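Local atomic coordinates of alpha-1,2-Mannosidase (Trichoderma reesei, PDB entry 1HCU), a protein that probably trims alpha-1,2-linked mannose residues from high-mannose N-glycans, as a calcium-dependent glycoside hydrolase of family 47. Residues E216-I222 / Y296-T301. Coordinates in Å, arbitrary orientation, origin at the centre of the assembly. Residue numbers count along the deposited sequence, not the author numbering.
Sequences EAWPGLI and YNGQST
How a loop packs beside the tip of a beta-hairpin is well illustrated by residues 216-222 and 296-301 on the family 47 alpha/alpha-barrel. The hairpin joins strands 292-297 and 300-306 through a two-residue type II' turn, Asn297 to Ser300, with Gly298 at positive phi (77/-145). The loop, which follows helix 196-209, makes a type II turn from Trp218 to Leu221, closed by Leu221 N to Trp218 O (2.8 Å); Gly220 takes the positive phi, and Glu216 OE1 (chi1 m, chi2 t) accepts from Gly220 N at 3.0 Å while salt-bridging Arg268. The nearest CA atoms are those of Ala217 and Gly298, 4.5 Å; Ala217 CB is 3.1 Å from Gly298 O. Tyr296 (chi1 p, chi2 84°), about 11 Å between side chains from the predicted active-site Asp245, points its CB toward the loop; its CD1 lies 3.6 Å from Ala217 CB, its CZ 3.7 Å from Leu221 CB (m, t). Trp218 (chi1 -83°, chi2 -69°) brings CH2 3.2 Å from Gln299 O and stacks with His279. Gln299 (m, m) bends toward the loop. Tyr296 OH donates to Ile222 O (2.8 Å): apolar side chains meet backbone carbonyls, and one phenol both fills the interface and satisfies a loop carbonyl.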
ATOM      1  N   GLU A 216      22.678   5.225  11.908  1.00 16.62           N
ATOM      2  CA  GLU A 216      21.252   4.962  12.064  1.00 16.30           C
ATOM      3  C   GLU A 216      20.731   5.778  13.233  1.00 14.72           C
ATOM      4  O   GLU A 216      21.386   5.861  14.264  1.00 16.00           O
ATOM      5  CB  GLU A 216      21.017   3.479  12.333  1.00 14.69           C
ATOM      6  CG  GLU A 216      21.627   2.584  11.284  1.00 16.29           C
ATOM      7  CD  GLU A 216      21.556   1.125  11.659  1.00 14.54           C
ATOM      8  OE1 GLU A 216      20.476   0.518  11.533  1.00 11.57           O
ATOM      9  OE2 GLU A 216      22.594   0.591  12.093  1.00 18.01           O
ATOM     10  N   ALA A 217      19.560   6.385  13.075  1.00 13.98           N
ATOM     11  CA  ALA A 217      18.989   7.177  14.159  1.00 13.73           C
ATOM     12  C   ALA A 217      18.897   6.250  15.354  1.00 14.50           C
ATOM     13  O   ALA A 217      19.223   6.622  16.481  1.00 15.79           O
ATOM     14  CB  ALA A 217      17.615   7.675  13.777  1.00 12.51           C
ATOM     15  N   TRP A 218      18.444   5.032  15.077  1.00 13.54           N
ATOM     16  CA  TRP A 218      18.293   3.986  16.076  1.00 12.63           C
ATOM     17  C   TRP A 218      18.477   2.679  15.327  1.00 10.34           C
ATOM     18  O   TRP A 218      18.283   2.620  14.120  1.00  9.79           O
ATOM     19  CB  TRP A 218      16.900   4.041  16.717  1.00 12.73           C
ATOM     20  CG  TRP A 218      16.789   5.035  17.841  1.00 12.36           C
ATOM     21  CD1 TRP A 218      17.377   4.952  19.073  1.00 13.00           C
ATOM     22  CD2 TRP A 218      16.063   6.270  17.826  1.00 12.12           C
ATOM     23  NE1 TRP A 218      17.065   6.062  19.823  1.00 10.15           N
ATOM     24  CE2 TRP A 218      16.261   6.887  19.084  1.00 10.67           C
ATOM     25  CE3 TRP A 218      15.265   6.919  16.869  1.00 12.81           C
ATOM     26  CZ2 TRP A 218      15.690   8.120  19.411  1.00  9.33           C
ATOM     27  CZ3 TRP A 218      14.698   8.146  17.195  1.00 10.16           C
ATOM     28  CH2 TRP A 218      14.915   8.733  18.456  1.00  9.77           C
ATOM     29  N   PRO A 219      18.859   1.613  16.035  1.00 11.66           N
ATOM     30  CA  PRO A 219      19.062   0.315  15.381  1.00  9.90           C
ATOM     31  C   PRO A 219      17.870  -0.052  14.493  1.00 10.87           C
ATOM     32  O   PRO A 219      16.734  -0.118  14.961  1.00 11.91           O
ATOM     33  CB  PRO A 219      19.237  -0.638  16.564  1.00 10.17           C
ATOM     34  CG  PRO A 219      19.861   0.245  17.623  1.00 11.00           C
ATOM     35  CD  PRO A 219      19.046   1.513  17.496  1.00 10.07           C
ATOM     36  N   GLY A 220      18.129  -0.273  13.209  1.00 10.17           N
ATOM     37  CA  GLY A 220      17.052  -0.630  12.301  1.00 10.21           C
ATOM     38  C   GLY A 220      16.364   0.553  11.634  1.00  9.01           C
ATOM     39  O   GLY A 220      15.727   0.388  10.596  1.00  8.00           O
ATOM     40  N   LEU A 221      16.483   1.739  12.227  1.00  7.56           N
ATOM     41  CA  LEU A 221      15.870   2.939  11.667  1.00  8.50           C
ATOM     42  C   LEU A 221      16.882   3.690  10.807  1.00  9.35           C
ATOM     43  O   LEU A 221      17.614   4.569  11.283  1.00  9.60           O
ATOM     44  CB  LEU A 221      15.331   3.838  12.786  1.00  5.36           C
ATOM     45  CG  LEU A 221      14.217   3.154  13.587  1.00  9.18           C
ATOM     46  CD1 LEU A 221      13.674   4.088  14.668  1.00  9.53           C
ATOM     47  CD2 LEU A 221      13.096   2.735  12.633  1.00  9.07           C
ATOM     48  N   ILE A 222      16.899   3.317   9.530  1.00  8.16           N
ATOM     49  CA  ILE A 222      17.806   3.862   8.526  1.00  7.75           C
ATOM     50  C   ILE A 222      17.411   5.214   7.954  1.00  6.42           C
ATOM     51  O   ILE A 222      16.345   5.750   8.256  1.00  9.40           O
ATOM     52  CB  ILE A 222      17.959   2.855   7.348  1.00  8.96           C
ATOM     53  CG1 ILE A 222      16.607   2.629   6.648  1.00  8.76           C
ATOM     54  CG2 ILE A 222      18.467   1.519   7.888  1.00  9.64           C
ATOM     55  CD1 ILE A 222      16.687   1.789   5.364  1.00  5.71           C
ATOM     56  N   TYR A 296      11.295  10.941  12.307  1.00 11.99           N
ATOM     57  CA  TYR A 296      12.553  11.158  13.007  1.00  9.22           C
ATOM     58  C   TYR A 296      13.683  11.661  12.139  1.00 10.07           C
ATOM     59  O   TYR A 296      13.662  11.532  10.917  1.00 10.37           O
ATOM     60  CB  TYR A 296      12.992   9.861  13.703  1.00  6.85           C
ATOM     61  CG  TYR A 296      13.312   8.730  12.746  1.00  7.61           C
ATOM     62  CD1 TYR A 296      14.576   8.622  12.153  1.00  5.85           C
ATOM     63  CD2 TYR A 296      12.340   7.788  12.399  1.00  5.65           C
ATOM     64  CE1 TYR A 296      14.861   7.597  11.227  1.00  4.42           C
ATOM     65  CE2 TYR A 296      12.615   6.769  11.481  1.00  8.07           C
ATOM     66  CZ  TYR A 296      13.878   6.683  10.899  1.00  6.64           C
ATOM     67  OH  TYR A 296      14.138   5.695   9.987  1.00  8.72           O
ATOM     68  N   ASN A 297      14.673  12.237  12.803  1.00 10.91           N
ATOM     69  CA  ASN A 297      15.865  12.754  12.165  1.00 12.65           C
ATOM     70  C   ASN A 297      16.877  12.761  13.293  1.00 13.09           C
ATOM     71  O   ASN A 297      16.856  13.631  14.166  1.00 12.43           O
ATOM     72  CB  ASN A 297      15.623  14.165  11.626  1.00 13.50           C
ATOM     73  CG  ASN A 297      16.753  14.642  10.729  1.00 16.34           C
ATOM     74  OD1 ASN A 297      16.609  15.612   9.993  1.00 18.86           O
ATOM     75  ND2 ASN A 297      17.885  13.959  10.792  1.00 16.51           N
ATOM     76  N   GLY A 298      17.760  11.770  13.285  1.00 15.09           N
ATOM     77  CA  GLY A 298      18.733  11.658  14.353  1.00 16.91           C
ATOM     78  C   GLY A 298      17.955  11.084  15.521  1.00 18.78           C
ATOM     79  O   GLY A 298      17.036  10.289  15.316  1.00 18.49           O
ATOM     80  N   GLN A 299      18.294  11.496  16.736  1.00 19.73           N
ATOM     81  CA  GLN A 299      17.601  11.009  17.918  1.00 21.98           C
ATOM     82  C   GLN A 299      16.387  11.895  18.209  1.00 21.86           C
ATOM     83  O   GLN A 299      15.726  11.737  19.225  1.00 23.64           O
ATOM     84  CB  GLN A 299      18.545  11.017  19.122  1.00 25.08           C
ATOM     85  CG  GLN A 299      19.986  10.644  18.787  1.00 29.62           C
ATOM     86  CD  GLN A 299      20.090   9.290  18.127  1.00 33.30           C
ATOM     87  OE1 GLN A 299      19.604   8.289  18.664  1.00 36.28           O
ATOM     88  NE2 GLN A 299      20.726   9.242  16.960  1.00 31.71           N
ATOM     89  N   SER A 300      16.090  12.831  17.315  1.00 21.69           N
ATOM     90  CA  SER A 300      14.949  13.719  17.518  1.00 21.05           C
ATOM     91  C   SER A 300      13.735  13.244  16.714  1.00 20.87           C
ATOM     92  O   SER A 300      13.869  12.808  15.565  1.00 19.37           O
ATOM     93  CB  SER A 300      15.303  15.149  17.100  1.00 19.79           C
ATOM     94  OG  SER A 300      15.208  15.302  15.695  1.00 22.16           O
ATOM     95  N   THR A 301      12.552  13.339  17.316  1.00 18.72           N
ATOM     96  CA  THR A 301      11.323  12.911  16.651  1.00 18.41           C
ATOM     97  C   THR A 301      10.345  14.070  16.497  1.00 17.26           C
ATOM     98  O   THR A 301      10.357  15.008  17.282  1.00 18.51           O
ATOM     99  CB  THR A 301      10.634  11.763  17.429  1.00 17.24           C
ATOM    100  OG1 THR A 301      10.236  12.227  18.724  1.00 14.52           O
ATOM    101  CG2 THR A 301      11.590  10.578  17.596  1.00 17.99           C
TER